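Local coordinates for protein putative aldehyde dehydrogenase (Burkholderia cenocepacia, PDB 4YWE) that probably oxidises aldehydes with NAD or NADP as the electron acceptor, and binds calcium and magnesium ions, at residues A57-F62 with G226-S231; G64-A69 with A200-G205; V77-S82 with F120-A125; A115-F120 with R466-E471; E131-P134 with T140-T143. All coordinates share one frame; numbering follows the deposited sequence.

Contact 1 of 5, residues A57-F62 with G226-S231; sequences AARDAF and GIDHIS
The guanidinium of R59 is engaged from its edge: the carbonyl oxygen of G226, the carboxylate of D228 and water 1 are ranged round its rim. The side chain of R59 also packs on V150 and on R437 of the second subunit. The carboxylate of D228 stands nearly perpendicular to the guanidinium, the two planes being 84° apart. A single amino group makes both direct bonds. NH1 of R59 donates to OD2 of D228 at 2.6 Å, on the syn side of that oxygen, and this is the salt bridge of the contact; it also donates to O of G226 at 3.1 Å, reaching that oxygen from above the carbonyl plane.

Charge pairing here ties the outer helix 48-63 to the loop that leads into strand 229-233, a parallel strand of the Rossmann-like sheet that serves as the cofactor-binding core in aldehyde dehydrogenases. R59 starts with CG anti to the backbone N (chi1 180°), then folds at CG and again at CD, which turns the guanidinium rim toward the loop.

Two waters extend the grip. Water 2 accepts from NE of R59 at 2.9 Å and gives a hydrogen to O of G226; water 1 accepts from NH2 of R59 at 2.8 Å and bonds only weakly to OD2 of D228. That carboxylate oxygen also accepts from the backbone N of V150, so it is held from both the helix and the sheet.

Contact 2 of 5, residues G64-A69 with A200-G205; sequences GPWGAA and AGLPAG
L202 and P203 bring this loop against W66; the loop begins where the chain leaves helix 188-200. The carbonyl oxygen of A200 is taken by NE of R80. G201 is the first residue to leave helical angles, with a positive phi and two bonds back into the last turn, a Schellman motif, and these backbone angles suit glycine. L202 follows. With CG anti to its own backbone N (chi1 -170°), it swings one methyl over the indole of W66: CD1 of L202 sits 3.7 Å from the centroid of the six-membered ring of W66, 16° off the normal, a CH-pi contact over the face. L202 also packs on V77 of helix 71-87.

P203 meets the same indole at a different place and angle. Its ring crosses the tryptophan side chain at about a right angle, with CD of P203 3.5 Å from CE3 of W66 in an oblique approach. A looser meeting joins the two prolines, CB of P203 lying 4.2 Å from CB of P65. Between them, L202 and P203 therefore hold the six-membered part of the indole, while NE1 at the other end of W66 donates to the carbonyl oxygen of N176, which helps to fix the rotation of the ring system. A204 turns away from W66, and G205, again at positive phi, leads the chain onward to strand 207-209. The path is that of a beta-alpha-beta crossover, here the one linking parallel strands 177-182 and 207-209 through helix 188-200, as in Rossmann-like folds.

Contact 3 of 5, residues V77-S82 with F120-A125; sequences VLMRLS and FYAGAA
A122 pushes its methyl group between L78 and M79, and the small size of this residue shows how two helices can come close. Helices 71-87 and 104-124 form a nearly antiparallel pair, their local axes 8.0 Å apart and crossing at -164°. The nearest backbones are those of L78 and A122, whose CA atoms are only 5.1 Å apart.

The two side chains from the first helix embrace the methyl group differently. L78 points at the partner helix and meets it with the base of its side chain, CB of L78 lying 3.8 Å from CB of A122. Its outer branch runs on past the alanine toward the start of Y121, where the contact with CB is slack, and it also packs on L172 and A173 of helix 160-174. M79 leaves its backbone at an angle to the partner, with CG anti to the backbone N (chi1 -173°), but the chain then bends twice and curls its terminal methyl back over A122. M79 also packs on M79 of the third subunit, so this helix pair borders a subunit interface.

Y121 leads its ring off to helix 160-174, and its hydroxyl is hydrogen-bonded to the carbonyl oxygen of G469. Within the second helix the preceding F120 presents an edge over one face of the Y121 ring. The methyl of A122 touches side chain and main chain alike: its CB is 3.8 Å from CE of M79 and 3.6 Å from the backbone N of M79.

Contact 4 of 5, residues A115-F120 with R466-E471; sequences ARYFEF and REKGFE
Y117 and F120, one turn apart on their helix, reach the 466-471 loop with their ring ends. The closer meeting is at Y117: its hydroxyl abuts the aliphatic part of K468, with OH of Y117 3.2 Å from CE and 3.4 Å from CG of K468. This lysine is extended beyond CG and crosses the tyrosine obliquely near the edge of its ring. F120, with CG anti to the backbone N (chi1 179°), brings CE2 against the peptide joining G469 to F470; CE2 of F120 is 3.7 Å from N of F470, which lies near the ring plane. G469 presents its backbone to the ring at positive phi, which favours glycine.

The watery side is slacker. Water 3 lies in the plane of the Y117 ring beside its hydroxyl, and accepts only a weak bond from NZ of K468, at 3.4 Å. K468 also makes a cation-pi contact with F456, as K127 of the third subunit does with F120.

K468 is about 7 Å, side chain to side chain, from E256, the predicted active-site residue. Helix 160-174 flanks the pair through Q162 and R166, helix 71-87 backs helix 104-124, and E467 packs on E256 in strand 253-256.

Contact 5 of 5, residues E131-P134 with T140-T143; sequences ETLP and TVLT
T143 holds its OG1 between its backbone N and carbonyl carbon (chi1 69°), which puts the hydroxyl within reach of N of E131, while E131 sets CG beside its own N and bends at the next bond (chi2 82°), bringing OE1 toward that same hydroxyl. OG1 of T143 accepts a hydrogen bond from N of E131 at 2.6 Å, while the bond from that N to the carbonyl oxygen of T143 is weak. OE1 of E131 lies 3.0 Å from OG1 of T143, and OE2 is paired with R145.

The two strands form an antiparallel beta hairpin. T132 and L142 are a non-hydrogen-bonded pair, their CA atoms 4.1 Å apart. Further on, N of L133 donates to O of V141 at 3.0 Å, and water 4 bridges the same two residues, giving a hydrogen to O of L133 and accepting one from N of V141. On the face opposite T132 and L142, CB of L133 packs on CG1 of V141 at 4.0 Å, and CD1 of L133 reaches CG2 of T143.

This is the oligomerisation arm familiar in aldehyde dehydrogenases. Strand 477-485 flanks strand 139-155 antiparallel, while E131 and T132 pair antiparallel with a strand of the fourth subunit, where OG1 of T132 bonds T143 of that subunit, so the sheet continues across the interface.

How the contacts relate
Contacts 1 to 4 form a closed ring of touching sites, whereas contact 5 stands apart on the arm, its centre 27 to 30 Å from the centres of the others. Contacts 1 and 2 meet where A61 packs on W66 and G205. Contact 2 reaches contact 3 where the methyl of A200 packs on L81. Contacts 3 and 4 share F120 and helix 104-124, their centres about 9 Å apart, and OG of S82 bonds O of A115 at 2.8 Å. S231 and E467 bring contacts 1 and 4 together and close the ring. Contact 4 approaches the predicted active-site residue E256 most nearly, and the side chain of D228 in contact 1 lies about 7 Å from a bound magnesium ion.

Contact 1 of 5, residues A57-F62 with G226-S231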
# COMPACT_ATOMS: atom_id res chain seq x y z
N ALA A 57 8.37 -32.54 -11.08
CA ALA A 57 7.50 -31.95 -12.09
C ALA A 57 7.25 -30.47 -11.80
O ALA A 57 7.29 -29.64 -12.71
CB ALA A 57 6.19 -32.71 -12.17
N ALA A 58 6.99 -30.16 -10.54
CA ALA A 58 6.73 -28.79 -10.12
C ALA A 58 7.93 -27.89 -10.39
O ALA A 58 7.78 -26.77 -10.89
CB ALA A 58 6.36 -28.74 -8.65
N ARG A 59 9.12 -28.38 -10.07
CA ARG A 59 10.35 -27.62 -10.26
C ARG A 59 10.60 -27.31 -11.74
O ARG A 59 10.96 -26.19 -12.09
CB ARG A 59 11.55 -28.37 -9.68
CG ARG A 59 12.88 -27.63 -9.85
CD ARG A 59 12.83 -26.26 -9.18
NE ARG A 59 12.49 -26.35 -7.77
CZ ARG A 59 12.32 -25.30 -6.97
NH1 ARG A 59 12.00 -25.49 -5.70
NH2 ARG A 59 12.46 -24.07 -7.44
N ASP A 60 10.41 -28.31 -12.59
CA ASP A 60 10.58 -28.13 -14.03
C ASP A 60 9.57 -27.13 -14.57
O ASP A 60 9.90 -26.27 -15.38
CB ASP A 60 10.44 -29.46 -14.77
CG ASP A 60 11.55 -30.44 -14.42
OD1 ASP A 60 12.64 -29.98 -14.01
OD2 ASP A 60 11.34 -31.66 -14.57
N ALA A 61 8.33 -27.25 -14.11
CA ALA A 61 7.26 -26.35 -14.53
C ALA A 61 7.55 -24.92 -14.10
O ALA A 61 7.35 -23.98 -14.86
CB ALA A 61 5.93 -26.81 -13.98
N PHE A 62 8.03 -24.76 -12.87
CA PHE A 62 8.36 -23.44 -12.35
C PHE A 62 9.53 -22.83 -13.10
O PHE A 62 9.55 -21.64 -13.39
CB PHE A 62 8.67 -23.50 -10.85
CG PHE A 62 9.07 -22.17 -10.27
CD1 PHE A 62 8.11 -21.23 -9.92
CD2 PHE A 62 10.40 -21.85 -10.08
CE1 PHE A 62 8.46 -20.01 -9.39
CE2 PHE A 62 10.77 -20.62 -9.55
CZ PHE A 62 9.80 -19.70 -9.21
N GLY A 226 13.09 -30.19 -1.73
CA GLY A 226 12.83 -29.52 -2.99
C GLY A 226 11.62 -28.59 -2.96
O GLY A 226 11.28 -27.99 -3.98
N ILE A 227 10.98 -28.49 -1.81
CA ILE A 227 9.84 -27.60 -1.62
C ILE A 227 10.31 -26.34 -0.90
O ILE A 227 11.20 -26.42 -0.05
CB ILE A 227 8.69 -28.31 -0.87
CG1 ILE A 227 8.17 -29.48 -1.70
CG2 ILE A 227 7.56 -27.35 -0.55
CD1 ILE A 227 7.08 -30.28 -1.03
N ASP A 228 9.74 -25.19 -1.24
CA ASP A 228 10.23 -23.92 -0.73
C ASP A 228 9.29 -23.30 0.31
O ASP A 228 9.70 -22.42 1.07
CB ASP A 228 10.44 -22.94 -1.88
CG ASP A 228 11.34 -23.51 -2.96
OD1 ASP A 228 12.55 -23.70 -2.69
OD2 ASP A 228 10.84 -23.77 -4.07
N HIS A 229 8.05 -23.76 0.34
CA HIS A 229 7.05 -23.24 1.28
C HIS A 229 5.91 -24.24 1.43
O HIS A 229 5.50 -24.87 0.46
CB HIS A 229 6.53 -21.89 0.81
CG HIS A 229 5.34 -21.40 1.59
ND1 HIS A 229 5.47 -20.64 2.73
CD2 HIS A 229 4.01 -21.56 1.38
CE1 HIS A 229 4.26 -20.35 3.20
NE2 HIS A 229 3.37 -20.90 2.40
N ILE A 230 5.39 -24.36 2.64
CA ILE A 230 4.31 -25.31 2.91
C ILE A 230 3.09 -24.60 3.47
O ILE A 230 3.19 -23.81 4.41
CB ILE A 230 4.78 -26.42 3.86
CG1 ILE A 230 5.95 -27.19 3.26
CG2 ILE A 230 3.63 -27.37 4.18
CD1 ILE A 230 6.46 -28.32 4.14
N SER A 231 1.93 -24.90 2.89
CA SER A 231 0.66 -24.40 3.40
C SER A 231 -0.09 -25.54 4.08
O SER A 231 -0.60 -26.44 3.41
CB SER A 231 -0.18 -23.80 2.27
OG SER A 231 -1.46 -23.42 2.75
O HOH W 1 12.76 -21.73 -5.99
O HOH W 2 12.80 -28.77 -6.29

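Contact 2 of 5, residues G64-A69 with A200-G205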
# COMPACT_ATOMS: atom_id res chain seq x y z
N GLY A 64 10.30 -23.57 -16.07
CA GLY A 64 9.96 -23.54 -17.49
C GLY A 64 8.73 -22.73 -17.85
O GLY A 64 8.66 -21.54 -17.53
N PRO A 65 7.77 -23.37 -18.53
CA PRO A 65 6.56 -22.74 -19.08
C PRO A 65 5.75 -21.91 -18.07
O PRO A 65 5.39 -20.78 -18.38
CB PRO A 65 5.73 -23.94 -19.56
CG PRO A 65 6.74 -24.98 -19.87
CD PRO A 65 7.82 -24.81 -18.84
N TRP A 66 5.48 -22.47 -16.90
CA TRP A 66 4.65 -21.78 -15.91
C TRP A 66 5.38 -20.57 -15.33
O TRP A 66 4.76 -19.52 -15.11
CB TRP A 66 4.24 -22.74 -14.80
CG TRP A 66 3.32 -22.14 -13.77
CD1 TRP A 66 3.52 -22.10 -12.42
CD2 TRP A 66 2.07 -21.49 -14.02
NE1 TRP A 66 2.46 -21.47 -11.81
CE2 TRP A 66 1.56 -21.08 -12.77
CE3 TRP A 66 1.32 -21.21 -15.17
CZ2 TRP A 66 0.34 -20.41 -12.63
CZ3 TRP A 66 0.12 -20.54 -15.04
CH2 TRP A 66 -0.36 -20.15 -13.78
N GLY A 67 6.68 -20.71 -15.09
CA GLY A 67 7.48 -19.62 -14.57
C GLY A 67 7.76 -18.55 -15.61
O GLY A 67 8.01 -17.39 -15.27
N ALA A 68 7.72 -18.93 -16.88
CA ALA A 68 7.94 -17.99 -17.97
C ALA A 68 6.70 -17.13 -18.19
O ALA A 68 6.78 -16.06 -18.80
CB ALA A 68 8.30 -18.73 -19.25
N ALA A 69 5.56 -17.60 -17.69
CA ALA A 69 4.30 -16.89 -17.84
C ALA A 69 4.28 -15.60 -17.02
O ALA A 69 4.75 -15.57 -15.89
CB ALA A 69 3.14 -17.78 -17.45
N ALA A 200 -8.29 -25.65 -18.46
CA ALA A 200 -8.23 -24.19 -18.42
C ALA A 200 -6.95 -23.66 -19.06
O ALA A 200 -6.88 -22.49 -19.43
CB ALA A 200 -8.33 -23.71 -16.98
N GLY A 201 -5.94 -24.51 -19.20
CA GLY A 201 -4.71 -24.12 -19.85
C GLY A 201 -3.51 -24.07 -18.93
O GLY A 201 -2.45 -23.56 -19.31
N LEU A 202 -3.67 -24.58 -17.71
CA LEU A 202 -2.57 -24.65 -16.77
C LEU A 202 -1.54 -25.67 -17.26
O LEU A 202 -1.88 -26.83 -17.48
CB LEU A 202 -3.07 -25.03 -15.37
CG LEU A 202 -2.06 -24.93 -14.23
CD1 LEU A 202 -1.69 -23.48 -13.96
CD2 LEU A 202 -2.61 -25.58 -12.97
N PRO A 203 -0.29 -25.22 -17.46
CA PRO A 203 0.78 -26.08 -17.97
C PRO A 203 1.03 -27.30 -17.09
O PRO A 203 0.81 -27.23 -15.88
CB PRO A 203 2.01 -25.16 -17.97
CG PRO A 203 1.45 -23.78 -18.01
CD PRO A 203 0.17 -23.84 -17.22
N ALA A 204 1.46 -28.40 -17.70
CA ALA A 204 1.73 -29.63 -16.97
C ALA A 204 2.85 -29.43 -15.95
O ALA A 204 3.89 -28.87 -16.27
CB ALA A 204 2.09 -30.75 -17.93
N GLY A 205 2.61 -29.89 -14.72
CA GLY A 205 3.60 -29.76 -13.67
C GLY A 205 3.33 -28.62 -12.71
O GLY A 205 3.82 -28.62 -11.58

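Contact 3 of 5, residues V77-S82 with F120-A125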
# COMPACT_ATOMS: atom_id res chain seq x y z
N VAL A 77 -5.52 -17.75 -16.84
CA VAL A 77 -5.60 -19.19 -16.62
C VAL A 77 -6.53 -19.48 -15.45
O VAL A 77 -7.41 -20.34 -15.54
CB VAL A 77 -4.21 -19.81 -16.38
CG1 VAL A 77 -4.34 -21.25 -15.92
CG2 VAL A 77 -3.37 -19.72 -17.65
N LEU A 78 -6.35 -18.75 -14.36
CA LEU A 78 -7.18 -18.91 -13.18
C LEU A 78 -8.62 -18.48 -13.45
O LEU A 78 -9.56 -19.06 -12.90
CB LEU A 78 -6.61 -18.12 -12.00
CG LEU A 78 -5.29 -18.65 -11.43
CD1 LEU A 78 -4.78 -17.75 -10.32
CD2 LEU A 78 -5.48 -20.07 -10.92
N MET A 79 -8.79 -17.48 -14.30
CA MET A 79 -10.12 -17.01 -14.65
C MET A 79 -10.87 -18.05 -15.48
O MET A 79 -12.05 -18.31 -15.25
CB MET A 79 -10.05 -15.69 -15.42
CG MET A 79 -11.42 -15.06 -15.66
SD MET A 79 -12.31 -14.76 -14.11
CE MET A 79 -11.50 -13.26 -13.55
N ARG A 80 -10.17 -18.66 -16.43
CA ARG A 80 -10.76 -19.74 -17.22
C ARG A 80 -11.12 -20.91 -16.33
O ARG A 80 -12.18 -21.52 -16.48
CB ARG A 80 -9.80 -20.19 -18.33
CG ARG A 80 -9.79 -19.28 -19.55
CD ARG A 80 -9.02 -19.91 -20.71
NE ARG A 80 -7.59 -19.99 -20.44
CZ ARG A 80 -6.72 -19.03 -20.76
NH1 ARG A 80 -7.14 -17.92 -21.35
NH2 ARG A 80 -5.43 -19.18 -20.49
N LEU A 81 -10.24 -21.22 -15.38
CA LEU A 81 -10.48 -22.28 -14.41
C LEU A 81 -11.69 -21.95 -13.56
O LEU A 81 -12.50 -22.83 -13.25
CB LEU A 81 -9.25 -22.50 -13.53
CG LEU A 81 -9.38 -23.49 -12.38
CD1 LEU A 81 -9.87 -24.84 -12.89
CD2 LEU A 81 -8.06 -23.64 -11.64
N SER A 82 -11.82 -20.68 -13.19
CA SER A 82 -12.96 -20.20 -12.42
C SER A 82 -14.27 -20.49 -13.14
O SER A 82 -15.24 -20.93 -12.53
CB SER A 82 -12.83 -18.71 -12.15
OG SER A 82 -13.96 -18.21 -11.46
N PHE A 120 -11.27 -14.41 -7.87
CA PHE A 120 -10.67 -13.33 -7.11
C PHE A 120 -9.18 -13.23 -7.38
O PHE A 120 -8.66 -12.15 -7.69
CB PHE A 120 -10.93 -13.52 -5.61
CG PHE A 120 -10.33 -12.45 -4.74
CD1 PHE A 120 -10.98 -11.23 -4.57
CD2 PHE A 120 -9.13 -12.65 -4.09
CE1 PHE A 120 -10.43 -10.25 -3.77
CE2 PHE A 120 -8.58 -11.67 -3.28
CZ PHE A 120 -9.23 -10.47 -3.13
N TYR A 121 -8.48 -14.35 -7.27
CA TYR A 121 -7.03 -14.37 -7.42
C TYR A 121 -6.60 -14.15 -8.87
O TYR A 121 -5.48 -13.71 -9.12
CB TYR A 121 -6.46 -15.68 -6.87
CG TYR A 121 -6.39 -15.69 -5.36
CD1 TYR A 121 -5.85 -14.61 -4.67
CD2 TYR A 121 -6.87 -16.76 -4.63
CE1 TYR A 121 -5.79 -14.61 -3.29
CE2 TYR A 121 -6.81 -16.77 -3.25
CZ TYR A 121 -6.27 -15.69 -2.58
OH TYR A 121 -6.21 -15.68 -1.21
N ALA A 122 -7.49 -14.45 -9.80
CA ALA A 122 -7.22 -14.20 -11.21
C ALA A 122 -7.00 -12.72 -11.46
O ALA A 122 -6.14 -12.33 -12.25
CB ALA A 122 -8.37 -14.71 -12.07
N GLY A 123 -7.77 -11.89 -10.77
CA GLY A 123 -7.65 -10.45 -10.90
C GLY A 123 -6.56 -9.85 -10.05
O GLY A 123 -6.19 -8.69 -10.23
N ALA A 124 -6.03 -10.63 -9.11
CA ALA A 124 -5.02 -10.14 -8.18
C ALA A 124 -3.60 -10.39 -8.67
O ALA A 124 -2.66 -9.73 -8.22
CB ALA A 124 -5.22 -10.79 -6.81
N ALA A 125 -3.46 -11.34 -9.59
CA ALA A 125 -2.15 -11.78 -10.07
C ALA A 125 -1.25 -10.63 -10.55
O ALA A 125 -0.11 -10.50 -10.10
CB ALA A 125 -2.32 -12.80 -11.18

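Contact 4 of 5, residues A115-F120 with R466-E471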
# COMPACT_ATOMS: atom_id res chain seq x y z
N ALA A 115 -14.89 -21.55 -7.05
CA ALA A 115 -14.88 -20.72 -8.25
C ALA A 115 -14.59 -19.27 -7.91
O ALA A 115 -13.96 -18.55 -8.69
CB ALA A 115 -16.21 -20.84 -8.99
N ARG A 116 -15.05 -18.83 -6.74
CA ARG A 116 -14.86 -17.46 -6.31
C ARG A 116 -13.39 -17.21 -5.95
O ARG A 116 -12.85 -16.14 -6.24
CB ARG A 116 -15.77 -17.14 -5.11
CG ARG A 116 -15.58 -15.74 -4.53
CD ARG A 116 -15.67 -14.66 -5.60
NE ARG A 116 -15.40 -13.33 -5.05
CZ ARG A 116 -14.97 -12.29 -5.76
NH1 ARG A 116 -14.75 -12.42 -7.06
NH2 ARG A 116 -14.75 -11.13 -5.17
N TYR A 117 -12.76 -18.20 -5.33
CA TYR A 117 -11.33 -18.12 -5.03
C TYR A 117 -10.51 -17.89 -6.30
O TYR A 117 -9.66 -17.00 -6.35
CB TYR A 117 -10.85 -19.39 -4.32
CG TYR A 117 -11.07 -19.38 -2.83
CD1 TYR A 117 -10.51 -18.39 -2.03
CD2 TYR A 117 -11.82 -20.38 -2.22
CE1 TYR A 117 -10.71 -18.38 -0.66
CE2 TYR A 117 -12.01 -20.38 -0.85
CZ TYR A 117 -11.46 -19.38 -0.08
OH TYR A 117 -11.65 -19.38 1.28
N PHE A 118 -10.77 -18.70 -7.32
CA PHE A 118 -10.04 -18.61 -8.57
C PHE A 118 -10.34 -17.31 -9.30
O PHE A 118 -9.46 -16.71 -9.91
CB PHE A 118 -10.35 -19.82 -9.46
CG PHE A 118 -9.78 -21.11 -8.95
CD1 PHE A 118 -8.55 -21.13 -8.32
CD2 PHE A 118 -10.47 -22.30 -9.10
CE1 PHE A 118 -8.01 -22.32 -7.85
CE2 PHE A 118 -9.94 -23.49 -8.63
CZ PHE A 118 -8.71 -23.50 -8.00
N GLU A 119 -11.60 -16.87 -9.23
CA GLU A 119 -12.00 -15.61 -9.85
C GLU A 119 -11.30 -14.42 -9.20
O GLU A 119 -10.79 -13.53 -9.89
CB GLU A 119 -13.52 -15.42 -9.75
CG GLU A 119 -14.02 -14.12 -10.36
CD GLU A 119 -15.50 -13.89 -10.10
OE1 GLU A 119 -15.94 -14.10 -8.95
OE2 GLU A 119 -16.21 -13.51 -11.05
N PHE A 120 -11.27 -14.41 -7.87
CA PHE A 120 -10.67 -13.33 -7.11
C PHE A 120 -9.18 -13.23 -7.38
O PHE A 120 -8.66 -12.15 -7.69
CB PHE A 120 -10.93 -13.52 -5.61
CG PHE A 120 -10.33 -12.45 -4.74
CD1 PHE A 120 -10.98 -11.23 -4.57
CD2 PHE A 120 -9.13 -12.65 -4.09
CE1 PHE A 120 -10.43 -10.25 -3.77
CE2 PHE A 120 -8.58 -11.67 -3.28
CZ PHE A 120 -9.23 -10.47 -3.13
N ARG A 466 -1.51 -16.00 7.48
CA ARG A 466 -2.82 -15.65 6.96
C ARG A 466 -3.04 -16.17 5.55
O ARG A 466 -2.14 -16.11 4.71
CB ARG A 466 -3.01 -14.13 6.98
CG ARG A 466 -3.00 -13.50 8.37
CD ARG A 466 -4.22 -13.93 9.18
NE ARG A 466 -4.22 -13.35 10.53
CZ ARG A 466 -3.68 -13.94 11.59
NH1 ARG A 466 -3.09 -15.12 11.47
NH2 ARG A 466 -3.72 -13.35 12.78
N GLU A 467 -4.23 -16.71 5.30
CA GLU A 467 -4.63 -17.09 3.95
C GLU A 467 -6.00 -16.48 3.65
O GLU A 467 -6.57 -15.80 4.50
CB GLU A 467 -4.64 -18.61 3.79
CG GLU A 467 -3.26 -19.24 4.00
CD GLU A 467 -3.10 -20.59 3.32
OE1 GLU A 467 -4.12 -21.16 2.87
OE2 GLU A 467 -1.95 -21.07 3.22
N LYS A 468 -6.50 -16.73 2.44
CA LYS A 468 -7.65 -16.01 1.87
C LYS A 468 -7.31 -14.53 1.67
O LYS A 468 -6.32 -14.03 2.19
CB LYS A 468 -8.90 -16.13 2.74
CG LYS A 468 -9.35 -17.55 3.06
CD LYS A 468 -10.67 -17.51 3.81
CE LYS A 468 -11.04 -18.87 4.39
NZ LYS A 468 -12.35 -18.81 5.10
N GLY A 469 -8.14 -13.84 0.89
CA GLY A 469 -7.94 -12.43 0.64
C GLY A 469 -6.66 -12.11 -0.11
O GLY A 469 -5.89 -13.00 -0.46
N PHE A 470 -6.43 -10.82 -0.35
CA PHE A 470 -5.24 -10.37 -1.06
C PHE A 470 -3.99 -10.63 -0.22
O PHE A 470 -2.92 -10.93 -0.75
CB PHE A 470 -5.35 -8.89 -1.40
CG PHE A 470 -4.37 -8.43 -2.45
CD1 PHE A 470 -3.08 -8.07 -2.12
CD2 PHE A 470 -4.76 -8.37 -3.78
CE1 PHE A 470 -2.18 -7.65 -3.08
CE2 PHE A 470 -3.87 -7.95 -4.76
CZ PHE A 470 -2.58 -7.59 -4.41
N GLU A 471 -4.14 -10.52 1.10
CA GLU A 471 -3.04 -10.69 2.05
C GLU A 471 -2.32 -12.03 1.90
O GLU A 471 -1.13 -12.14 2.23
CB GLU A 471 -3.57 -10.54 3.48
CG GLU A 471 -2.52 -10.63 4.58
CD GLU A 471 -1.71 -9.36 4.72
OE1 GLU A 471 -2.02 -8.37 4.04
OE2 GLU A 471 -0.76 -9.35 5.53
O HOH W 3 -13.37 -20.67 2.42

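Contact 5 of 5, residues E131-P134 with T140-T143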
# COMPACT_ATOMS: atom_id res chain seq x y z
N GLU A 131 7.66 -2.45 -4.05
CA GLU A 131 7.83 -1.04 -3.73
C GLU A 131 9.14 -0.46 -4.25
O GLU A 131 10.08 -1.19 -4.59
CB GLU A 131 7.76 -0.82 -2.22
CG GLU A 131 6.43 -1.20 -1.57
CD GLU A 131 6.31 -2.68 -1.30
OE1 GLU A 131 7.35 -3.32 -1.00
OE2 GLU A 131 5.19 -3.22 -1.38
N THR A 132 9.19 0.87 -4.32
CA THR A 132 10.45 1.58 -4.45
C THR A 132 10.64 2.39 -3.17
O THR A 132 9.71 3.05 -2.71
CB THR A 132 10.50 2.50 -5.69
OG1 THR A 132 9.62 3.61 -5.51
CG2 THR A 132 10.09 1.73 -6.94
N LEU A 133 11.83 2.31 -2.59
CA LEU A 133 12.06 2.88 -1.27
C LEU A 133 13.00 4.07 -1.32
O LEU A 133 14.01 4.05 -2.02
CB LEU A 133 12.64 1.81 -0.34
CG LEU A 133 11.87 0.49 -0.29
CD1 LEU A 133 12.60 -0.53 0.58
CD2 LEU A 133 10.45 0.71 0.22
N PRO A 134 12.67 5.14 -0.57
CA PRO A 134 13.55 6.30 -0.44
C PRO A 134 14.90 5.90 0.14
O PRO A 134 14.94 5.20 1.16
CB PRO A 134 12.79 7.22 0.51
CG PRO A 134 11.36 6.80 0.39
CD PRO A 134 11.40 5.32 0.16
N THR A 140 18.84 4.02 -6.47
CA THR A 140 17.45 3.66 -6.72
C THR A 140 17.18 2.28 -6.13
O THR A 140 17.82 1.30 -6.51
CB THR A 140 17.11 3.66 -8.22
OG1 THR A 140 17.15 5.01 -8.72
CG2 THR A 140 15.71 3.10 -8.44
N VAL A 141 16.24 2.22 -5.20
CA VAL A 141 15.93 0.97 -4.52
C VAL A 141 14.53 0.51 -4.89
O VAL A 141 13.56 1.24 -4.74
CB VAL A 141 16.06 1.13 -2.99
CG1 VAL A 141 15.61 -0.14 -2.28
CG2 VAL A 141 17.50 1.47 -2.62
N LEU A 142 14.44 -0.72 -5.40
CA LEU A 142 13.14 -1.31 -5.71
C LEU A 142 13.01 -2.68 -5.06
O LEU A 142 14.01 -3.35 -4.80
CB LEU A 142 12.94 -1.42 -7.23
CG LEU A 142 13.85 -2.33 -8.05
CD1 LEU A 142 13.15 -2.78 -9.32
CD2 LEU A 142 15.16 -1.63 -8.40
N THR A 143 11.78 -3.08 -4.79
CA THR A 143 11.51 -4.40 -4.23
C THR A 143 10.56 -5.17 -5.13
O THR A 143 9.65 -4.60 -5.73
CB THR A 143 10.90 -4.30 -2.82
OG1 THR A 143 9.57 -3.77 -2.90
CG2 THR A 143 11.76 -3.42 -1.92
O HOH W 4 15.21 4.49 -4.46